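Local coordinates for putative gdp-fucose protein o-fucosyltransferase 1 (Caenorhabditis elegans, PDB 3ZY2), which belongs to the protein O-fucosyltransferase 1 family of GT-B-clan proteins and holds guanosine-5'-diphosphate in a pocket, at residues Ile47-Pro52 against Gly119-Pro124; Gln200-Ile205 against Met322-Leu327; Lys83-Val88 against Glu92-Phe97. All coordinates share one frame; numbering follows the deposited sequence.

The three contacts fall on different parts of a GT-B protein built on two parallel sheets. Contact 1 joins the hairpin of strands 46-48 and 55-57 to the start of helix 122-128. Contact 3, nested along the chain inside the loop that contact 1 closes, borders the six-stranded sheet through strand 95-98; the centres of these two contacts are about 23 Å apart. Contact 2 comes later in the sequence and packs helices 195-208 and 315-324 on the five-stranded sheet. Its centre is about 29 Å from that of contact 1 and about 41 Å from that of contact 3, across the chain's centre. Each sheet thus has its own local packing, with contact 1 lying between.

Contact 1 (Ile47-Pro52 against Gly119-Pro124); sequences IEFKHP and GNPFGP
P121, which follows a cis peptide bond, turns its ring toward I47 and F49 and meets both through CB and CG. In this GT-B-clan protein the pairing sets the small antiparallel hairpin of strands 46-48 and 55-57 against the N-terminus of helix 122-128, where P121 is the N-cap residue. CD1 of I47 lies 3.8 Å from CG of P121, the two side chains crossing at about a right angle. CG1 of the isoleucine stands anti to the carbonyl carbon (chi1 -58°) and carries CD1 out to the proline, while CG2 lies chiefly over the F49 ring, 3.6 Å above its plane and displaced toward the rim. That ring offers the proline its edge rather than a face: CG of P121 is in the ring plane, 3.9 Å from CZ of F49.

The remaining touch is lighter. OD1 of N120 comes to 4.2 Å from CE1 of F49, with the amide and ring planes 56° apart; OD1 of N120 is hydrogen-bonded to OG1 of T54, in the hairpin's connecting loop. Q103 of the second subunit also packs on P121, placing the apolar contact beside the dimer interface. The F49 side chain is near a bound GDP without forming part of its pocket. Beyond F49 the loop folds back on the strand. OE2 of E48 bonds the hydroxyl of Y316, while OE1 of E48 holds the loop through H51, taking on its anti side a 2.7 Å hydrogen bond from NE2 of H51.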
loop_
_atom_site.group_PDB
_atom_site.type_symbol
_atom_site.label_atom_id
_atom_site.label_comp_id
_atom_site.label_asym_id
_atom_site.label_seq_id
_atom_site.Cartn_x
_atom_site.Cartn_y
_atom_site.Cartn_z
ATOM N N ILE A 47 -11.693 -7.092 15.590
ATOM C CA ILE A 47 -10.502 -6.962 16.401
ATOM C C ILE A 47 -10.714 -5.920 17.478
ATOM O O ILE A 47 -11.161 -4.812 17.199
ATOM C CB ILE A 47 -9.293 -6.598 15.513
ATOM C CG1 ILE A 47 -9.072 -7.671 14.430
ATOM C CG2 ILE A 47 -8.030 -6.501 16.372
ATOM C CD1 ILE A 47 -7.943 -7.383 13.451
ATOM N N GLU A 48 -10.371 -6.289 18.719
ATOM C CA GLU A 48 -10.412 -5.392 19.881
ATOM C C GLU A 48 -9.012 -5.168 20.391
ATOM O O GLU A 48 -8.243 -6.116 20.506
ATOM C CB GLU A 48 -11.267 -6.001 20.991
ATOM C CG GLU A 48 -12.759 -5.914 20.720
ATOM C CD GLU A 48 -13.583 -6.502 21.836
ATOM O OE1 GLU A 48 -13.035 -6.938 22.878
ATOM O OE2 GLU A 48 -14.802 -6.559 21.690
ATOM N N PHE A 49 -8.691 -3.930 20.726
ATOM C CA PHE A 49 -7.366 -3.599 21.219
ATOM C C PHE A 49 -7.302 -3.209 22.690
ATOM O O PHE A 49 -6.193 -3.086 23.235
ATOM C CB PHE A 49 -6.755 -2.474 20.386
ATOM C CG PHE A 49 -6.534 -2.829 18.952
ATOM C CD1 PHE A 49 -5.488 -3.647 18.564
ATOM C CD2 PHE A 49 -7.387 -2.326 17.976
ATOM C CE1 PHE A 49 -5.289 -3.960 17.221
ATOM C CE2 PHE A 49 -7.201 -2.629 16.623
ATOM C CZ PHE A 49 -6.150 -3.444 16.245
ATOM N N LYS A 50 -8.449 -3.029 23.342
ATOM C CA LYS A 50 -8.466 -2.524 24.724
ATOM C C LYS A 50 -8.292 -3.665 25.745
ATOM O O LYS A 50 -9.099 -3.868 26.650
ATOM C CB LYS A 50 -9.684 -1.594 24.957
ATOM C CG LYS A 50 -10.960 -2.140 25.661
ATOM C CD LYS A 50 -11.533 -3.447 25.085
ATOM C CE LYS A 50 -12.344 -3.230 23.818
ATOM N NZ LYS A 50 -11.444 -2.986 22.669
ATOM N N HIS A 51 -7.211 -4.413 25.560
ATOM C CA HIS A 51 -6.878 -5.561 26.387
ATOM C C HIS A 51 -5.366 -5.659 26.446
ATOM O O HIS A 51 -4.669 -4.965 25.699
ATOM C CB HIS A 51 -7.426 -6.852 25.767
ATOM C CG HIS A 51 -8.886 -6.811 25.458
ATOM N ND1 HIS A 51 -9.860 -6.975 26.423
ATOM C CD2 HIS A 51 -9.540 -6.637 24.283
ATOM C CE1 HIS A 51 -11.053 -6.891 25.852
ATOM N NE2 HIS A 51 -10.885 -6.695 24.557
ATOM N N PRO A 52 -4.835 -6.529 27.331
ATOM C CA PRO A 52 -3.390 -6.705 27.378
ATOM C C PRO A 52 -2.841 -7.245 26.063
ATOM O O PRO A 52 -1.654 -7.052 25.755
ATOM C CB PRO A 52 -3.199 -7.730 28.499
ATOM C CG PRO A 52 -4.422 -7.643 29.307
ATOM C CD PRO A 52 -5.524 -7.319 28.366
ATOM N N GLY A 119 3.857 -7.102 12.074
ATOM C CA GLY A 119 3.169 -6.113 12.888
ATOM C C GLY A 119 1.902 -6.629 13.544
ATOM O O GLY A 119 1.579 -7.819 13.472
ATOM N N ASN A 120 1.196 -5.708 14.189
ATOM C CA ASN A 120 -0.028 -5.992 14.928
ATOM C C ASN A 120 -1.119 -5.092 14.344
ATOM O O ASN A 120 -0.909 -3.880 14.208
ATOM C CB ASN A 120 0.211 -5.682 16.411
ATOM C CG ASN A 120 -0.709 -6.469 17.355
ATOM O OD1 ASN A 120 -1.933 -6.415 17.251
ATOM N ND2 ASN A 120 -0.102 -7.159 18.320
ATOM N N PRO A 121 -2.306 -5.647 14.033
ATOM C CA PRO A 121 -2.844 -6.976 14.352
ATOM C C PRO A 121 -2.600 -8.053 13.305
ATOM O O PRO A 121 -3.153 -9.129 13.429
ATOM C CB PRO A 121 -4.349 -6.713 14.459
ATOM C CG PRO A 121 -4.584 -5.631 13.434
ATOM C CD PRO A 121 -3.357 -4.754 13.497
ATOM N N PHE A 122 -1.765 -7.767 12.307
ATOM C CA PHE A 122 -1.514 -8.681 11.190
ATOM C C PHE A 122 -1.073 -10.078 11.655
ATOM O O PHE A 122 -1.687 -11.087 11.279
ATOM C CB PHE A 122 -0.476 -8.059 10.233
ATOM C CG PHE A 122 -0.874 -6.706 9.730
ATOM C CD1 PHE A 122 -1.741 -6.592 8.648
ATOM C CD2 PHE A 122 -0.405 -5.546 10.359
ATOM C CE1 PHE A 122 -2.125 -5.354 8.179
ATOM C CE2 PHE A 122 -0.796 -4.287 9.898
ATOM C CZ PHE A 122 -1.653 -4.194 8.808
ATOM N N GLY A 123 -0.016 -10.121 12.460
ATOM C CA GLY A 123 0.463 -11.354 13.091
ATOM C C GLY A 123 -0.599 -12.111 13.873
ATOM O O GLY A 123 -0.945 -13.227 13.482
ATOM N N PRO A 124 -1.112 -11.518 14.976
ATOM C CA PRO A 124 -2.111 -12.197 15.819
ATOM C C PRO A 124 -3.377 -12.653 15.077
ATOM O O PRO A 124 -3.908 -13.721 15.399
ATOM C CB PRO A 124 -2.434 -11.155 16.899
ATOM C CG PRO A 124 -1.171 -10.341 16.992
ATOM C CD PRO A 124 -0.685 -10.240 15.582
#

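Contact 2 (Gln200-Ile205 against Met322-Leu327); sequences QAKKFI and MGRADL
R324 reaches across from helix 315-324 to helix 195-208, meeting I205 at CB and CD, A201 at CD, and K202 at the guanidinium. The base of the arginine is the buried, apolar part. CD1 of I205 lies 3.8 Å from CB of R324 and 3.9 Å from CD of R324, so one methyl supports both methylenes. CB of A201 adds a looser touch to CD of R324 at 4.2 Å. A201 and I205 are both buried: A201 also packs on A320 and I321, and I205 on I321 and on F213 of the neighbouring strand, so the apolar foot of the arginine continues the layer between helices and sheet.

Farther out the groups are set closer together, yet the contact becomes polar and more exposed. A bend at chi3 (77°) turns the guanidinium so that K202, its chain extended beyond CG, crosses one of its faces. CG of K202 lies 3.4 Å above the plane, set toward the rim; CE of K202 is on the same side but past the rim, beside NH1 and NH2, and 3.2 Å from NH2 of R324. At the guanidinium's edge, near its plane, is CD1 of I205. No hydrogen bond joins the two segments. NZ of K202 stays 4.3 Å from NH2 of R324; these like charges probably disfavour a closer approach of the two charged groups. NZ also has a long, weak ion pair with E199.

Both helices lead through short links into parallel strands, 195-208 into 213-218 and 315-324 into 327-330, and these strands are neighbours in the five-stranded sheet. Such side-by-side helices packed over adjacent parallel strands are the alpha/beta layering of a Rossmann-like domain in the GT-B fold.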
loop_
_atom_site.group_PDB
_atom_site.type_symbol
_atom_site.label_atom_id
_atom_site.label_comp_id
_atom_site.label_asym_id
_atom_site.label_seq_id
_atom_site.Cartn_x
_atom_site.Cartn_y
_atom_site.Cartn_z
ATOM N N GLN A 200 -29.998 -7.223 24.872
ATOM C CA GLN A 200 -29.353 -6.384 25.888
ATOM C C GLN A 200 -29.775 -4.920 25.693
ATOM O O GLN A 200 -30.059 -4.198 26.665
ATOM C CB GLN A 200 -27.829 -6.493 25.815
ATOM C CG GLN A 200 -27.280 -7.765 26.478
ATOM C CD GLN A 200 -25.831 -8.036 26.160
ATOM O OE1 GLN A 200 -25.151 -7.249 25.493
ATOM N NE2 GLN A 200 -25.351 -9.192 26.618
ATOM N N ALA A 201 -29.849 -4.498 24.434
ATOM C CA ALA A 201 -30.267 -3.122 24.111
ATOM C C ALA A 201 -31.714 -2.872 24.495
ATOM O O ALA A 201 -32.022 -1.846 25.120
ATOM C CB ALA A 201 -30.055 -2.843 22.623
ATOM N N LYS A 202 -32.591 -3.812 24.134
ATOM C CA LYS A 202 -34.007 -3.698 24.458
ATOM C C LYS A 202 -34.198 -3.612 25.965
ATOM O O LYS A 202 -34.981 -2.784 26.454
ATOM C CB LYS A 202 -34.787 -4.871 23.880
ATOM C CG LYS A 202 -34.914 -4.843 22.381
ATOM C CD LYS A 202 -35.564 -6.120 21.852
ATOM C CE LYS A 202 -35.860 -6.008 20.347
ATOM N NZ LYS A 202 -36.575 -7.198 19.787
ATOM N N LYS A 203 -33.472 -4.438 26.720
ATOM C CA LYS A 203 -33.614 -4.436 28.174
ATOM C C LYS A 203 -33.155 -3.131 28.789
ATOM O O LYS A 203 -33.804 -2.610 29.688
ATOM C CB LYS A 203 -32.866 -5.601 28.827
ATOM C CG LYS A 203 -33.595 -6.915 28.751
ATOM C CD LYS A 203 -32.892 -7.919 29.665
ATOM C CE LYS A 203 -33.471 -9.332 29.543
ATOM N NZ LYS A 203 -33.262 -9.897 28.192
ATOM N N PHE A 204 -32.038 -2.590 28.300
ATOM C CA PHE A 204 -31.536 -1.337 28.859
ATOM C C PHE A 204 -32.529 -0.209 28.584
ATOM O O PHE A 204 -32.791 0.624 29.450
ATOM C CB PHE A 204 -30.160 -0.980 28.279
ATOM C CG PHE A 204 -29.555 0.250 28.918
ATOM C CD1 PHE A 204 -29.824 1.536 28.400
ATOM C CD2 PHE A 204 -28.739 0.141 30.046
ATOM C CE1 PHE A 204 -29.285 2.670 29.021
ATOM C CE2 PHE A 204 -28.188 1.266 30.637
ATOM C CZ PHE A 204 -28.464 2.532 30.130
ATOM N N ILE A 205 -33.052 -0.164 27.355
ATOM C CA ILE A 205 -34.027 0.872 26.991
ATOM C C ILE A 205 -35.269 0.749 27.897
ATOM O O ILE A 205 -35.709 1.731 28.513
ATOM C CB ILE A 205 -34.381 0.797 25.493
ATOM C CG1 ILE A 205 -33.154 1.197 24.681
ATOM C CG2 ILE A 205 -35.560 1.718 25.147
ATOM C CD1 ILE A 205 -33.176 0.623 23.244
ATOM N N MET A 322 -28.211 3.098 20.297
ATOM C CA MET A 322 -28.293 4.324 19.502
ATOM C C MET A 322 -29.068 4.080 18.218
ATOM O O MET A 322 -29.759 4.984 17.738
ATOM C CB MET A 322 -26.884 4.880 19.227
ATOM C CG MET A 322 -26.150 5.334 20.512
ATOM S SD MET A 322 -24.612 6.264 20.241
ATOM C CE MET A 322 -23.572 4.844 19.928
ATOM N N GLY A 323 -28.962 2.878 17.644
ATOM C CA GLY A 323 -29.720 2.565 16.413
ATOM C C GLY A 323 -31.218 2.513 16.680
ATOM O O GLY A 323 -32.030 2.747 15.753
ATOM N N ARG A 324 -31.597 2.245 17.936
ATOM C CA ARG A 324 -33.016 2.132 18.342
ATOM C C ARG A 324 -33.625 3.427 18.862
ATOM O O ARG A 324 -34.842 3.483 19.105
ATOM C CB ARG A 324 -33.165 1.056 19.425
ATOM C CG ARG A 324 -32.832 -0.330 18.878
ATOM C CD ARG A 324 -32.908 -1.420 19.959
ATOM N NE ARG A 324 -34.292 -1.763 20.224
ATOM C CZ ARG A 324 -34.997 -2.687 19.563
ATOM N NH1 ARG A 324 -34.460 -3.412 18.582
ATOM N NH2 ARG A 324 -36.267 -2.884 19.890
ATOM N N ALA A 325 -32.807 4.469 18.994
ATOM C CA ALA A 325 -33.232 5.736 19.605
ATOM C C ALA A 325 -34.297 6.443 18.791
ATOM O O ALA A 325 -34.373 6.261 17.590
ATOM C CB ALA A 325 -32.026 6.666 19.790
ATOM N N ASP A 326 -35.095 7.278 19.449
ATOM C CA ASP A 326 -36.039 8.113 18.702
ATOM C C ASP A 326 -35.306 9.163 17.900
ATOM O O ASP A 326 -35.729 9.471 16.786
ATOM C CB ASP A 326 -37.071 8.698 19.655
ATOM C CG ASP A 326 -37.875 7.606 20.360
ATOM O OD1 ASP A 326 -37.381 7.043 21.379
ATOM O OD2 ASP A 326 -38.997 7.272 19.878
ATOM N N LEU A 327 -34.216 9.695 18.434
ATOM C CA LEU A 327 -33.331 10.626 17.715
ATOM C C LEU A 327 -31.897 10.325 18.130
ATOM O O LEU A 327 -31.636 10.131 19.312
ATOM C CB LEU A 327 -33.651 12.086 18.048
ATOM C CG LEU A 327 -32.704 13.113 17.396
ATOM C CD1 LEU A 327 -32.884 13.115 15.867
ATOM C CD2 LEU A 327 -32.922 14.506 17.962
#

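Contact 3 (Lys83-Val88 against Glu92-Phe97); sequences KIMPTV and EKRKAF
The guanidinium of R94 has the thioether of M85 over one face: SD stands 4.1 Å above the plane, offset toward the rim, and CE of M85 is 3.7 Å from CZ of R94. CG of M85 also touches the group, 3.4 Å from NH2 of R94. A bend at chi3 (99°) folds the methionine so that CG and CE both meet this nitrogen, and the two side chains cross at about a right angle. R94 itself is extended from CG to NE, and its NE is hydrogen-bonded to the carbonyl of W89, in the short link between the segments. That link joins helix 77-88, kinked around P86 and T87, to strand 95-98, an inner strand of the six-stranded parallel sheet of this GT-B-clan protein. R94 is the centre of an inverse gamma turn. Beside R94, the aliphatic chain of K93 passes the end of the helix, its CD 3.8 Å from the carbonyl O of V88.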
loop_
_atom_site.group_PDB
_atom_site.type_symbol
_atom_site.label_atom_id
_atom_site.label_comp_id
_atom_site.label_asym_id
_atom_site.label_seq_id
_atom_site.Cartn_x
_atom_site.Cartn_y
_atom_site.Cartn_z
ATOM N N LYS A 83 -13.992 -26.849 8.323
ATOM C CA LYS A 83 -14.630 -27.686 7.302
ATOM C C LYS A 83 -14.146 -27.486 5.873
ATOM O O LYS A 83 -14.211 -28.427 5.064
ATOM C CB LYS A 83 -16.150 -27.524 7.340
ATOM C CG LYS A 83 -16.815 -28.201 8.522
ATOM C CD LYS A 83 -18.304 -28.338 8.306
ATOM C CE LYS A 83 -18.817 -29.658 8.862
ATOM N NZ LYS A 83 -18.321 -30.829 8.069
ATOM N N ILE A 84 -13.652 -26.289 5.556
ATOM C CA ILE A 84 -13.356 -25.912 4.169
ATOM C C ILE A 84 -11.844 -25.861 3.885
ATOM O O ILE A 84 -11.357 -26.557 2.991
ATOM C CB ILE A 84 -14.095 -24.588 3.756
ATOM C CG1 ILE A 84 -15.622 -24.772 3.885
ATOM C CG2 ILE A 84 -13.723 -24.166 2.343
ATOM C CD1 ILE A 84 -16.449 -23.474 3.839
ATOM N N MET A 85 -11.120 -25.061 4.667
ATOM C CA MET A 85 -9.663 -24.898 4.586
ATOM C C MET A 85 -8.808 -26.171 4.418
ATOM O O MET A 85 -7.927 -26.186 3.576
ATOM C CB MET A 85 -9.174 -24.144 5.831
ATOM C CG MET A 85 -8.015 -23.274 5.640
ATOM S SD MET A 85 -8.024 -22.185 7.067
ATOM C CE MET A 85 -6.830 -22.931 8.161
ATOM N N PRO A 86 -9.043 -27.210 5.250
ATOM C CA PRO A 86 -8.102 -28.346 5.241
ATOM C C PRO A 86 -7.921 -28.994 3.870
ATOM O O PRO A 86 -6.791 -29.301 3.506
ATOM C CB PRO A 86 -8.715 -29.318 6.253
ATOM C CG PRO A 86 -9.436 -28.432 7.211
ATOM C CD PRO A 86 -10.018 -27.327 6.351
ATOM N N THR A 87 -9.018 -29.164 3.121
ATOM C CA THR A 87 -8.973 -29.748 1.763
ATOM C C THR A 87 -8.957 -28.729 0.622
ATOM O O THR A 87 -8.365 -28.970 -0.432
ATOM C CB THR A 87 -10.153 -30.730 1.490
ATOM O OG1 THR A 87 -11.392 -30.044 1.664
ATOM C CG2 THR A 87 -10.104 -31.950 2.410
ATOM N N VAL A 88 -9.638 -27.600 0.811
ATOM C CA VAL A 88 -9.713 -26.585 -0.244
ATOM C C VAL A 88 -8.460 -25.698 -0.301
ATOM O O VAL A 88 -8.107 -25.206 -1.354
ATOM C CB VAL A 88 -11.000 -25.716 -0.093
ATOM C CG1 VAL A 88 -10.987 -24.512 -1.056
ATOM C CG2 VAL A 88 -12.239 -26.563 -0.310
ATOM N N GLU A 92 0.314 -25.452 1.748
ATOM C CA GLU A 92 1.128 -25.237 0.534
ATOM C C GLU A 92 0.575 -24.220 -0.471
ATOM O O GLU A 92 1.340 -23.651 -1.244
ATOM C CB GLU A 92 1.463 -26.587 -0.152
ATOM C CG GLU A 92 1.917 -26.533 -1.629
ATOM C CD GLU A 92 0.755 -26.589 -2.636
ATOM O OE1 GLU A 92 -0.251 -27.285 -2.372
ATOM O OE2 GLU A 92 0.865 -25.934 -3.703
ATOM N N LYS A 93 -0.735 -23.979 -0.475
ATOM C CA LYS A 93 -1.270 -23.050 -1.468
ATOM C C LYS A 93 -1.791 -21.770 -0.838
ATOM O O LYS A 93 -2.566 -21.028 -1.453
ATOM C CB LYS A 93 -2.306 -23.705 -2.395
ATOM C CG LYS A 93 -3.641 -24.064 -1.771
ATOM C CD LYS A 93 -4.565 -24.798 -2.768
ATOM C CE LYS A 93 -3.951 -26.114 -3.273
ATOM N NZ LYS A 93 -4.959 -27.120 -3.747
ATOM N N ARG A 94 -1.341 -21.521 0.388
ATOM C CA ARG A 94 -1.736 -20.312 1.115
ATOM C C ARG A 94 -0.870 -19.132 0.687
ATOM O O ARG A 94 0.198 -18.871 1.257
ATOM C CB ARG A 94 -1.717 -20.550 2.623
ATOM C CG ARG A 94 -2.721 -21.649 3.005
ATOM C CD ARG A 94 -2.856 -21.905 4.478
ATOM N NE ARG A 94 -3.784 -23.024 4.666
ATOM C CZ ARG A 94 -4.039 -23.616 5.828
ATOM N NH1 ARG A 94 -3.432 -23.219 6.941
ATOM N NH2 ARG A 94 -4.905 -24.620 5.871
ATOM N N LYS A 95 -1.359 -18.437 -0.339
ATOM C CA LYS A 95 -0.716 -17.234 -0.866
ATOM C C LYS A 95 -1.354 -15.961 -0.309
ATOM O O LYS A 95 -2.579 -15.891 -0.109
ATOM C CB LYS A 95 -0.752 -17.251 -2.401
ATOM C CG LYS A 95 0.039 -18.419 -3.053
ATOM C CD LYS A 95 0.541 -18.014 -4.427
ATOM C CE LYS A 95 1.653 -18.917 -4.956
ATOM N NZ LYS A 95 1.145 -20.272 -5.318
ATOM N N ALA A 96 -0.513 -14.971 -0.019
ATOM C CA ALA A 96 -0.988 -13.661 0.405
ATOM C C ALA A 96 -1.200 -12.790 -0.822
ATOM O O ALA A 96 -0.387 -12.808 -1.759
ATOM C CB ALA A 96 0.012 -13.014 1.330
ATOM N N PHE A 97 -2.282 -12.027 -0.803
ATOM C CA PHE A 97 -2.632 -11.137 -1.899
ATOM C C PHE A 97 -2.440 -9.709 -1.456
ATOM O O PHE A 97 -2.909 -9.311 -0.386
ATOM C CB PHE A 97 -4.079 -11.357 -2.353
ATOM C CG PHE A 97 -4.269 -12.583 -3.189
ATOM C CD1 PHE A 97 -4.051 -13.851 -2.643
ATOM C CD2 PHE A 97 -4.630 -12.480 -4.538
ATOM C CE1 PHE A 97 -4.217 -14.994 -3.409
ATOM C CE2 PHE A 97 -4.809 -13.639 -5.308
ATOM C CZ PHE A 97 -4.594 -14.886 -4.743
#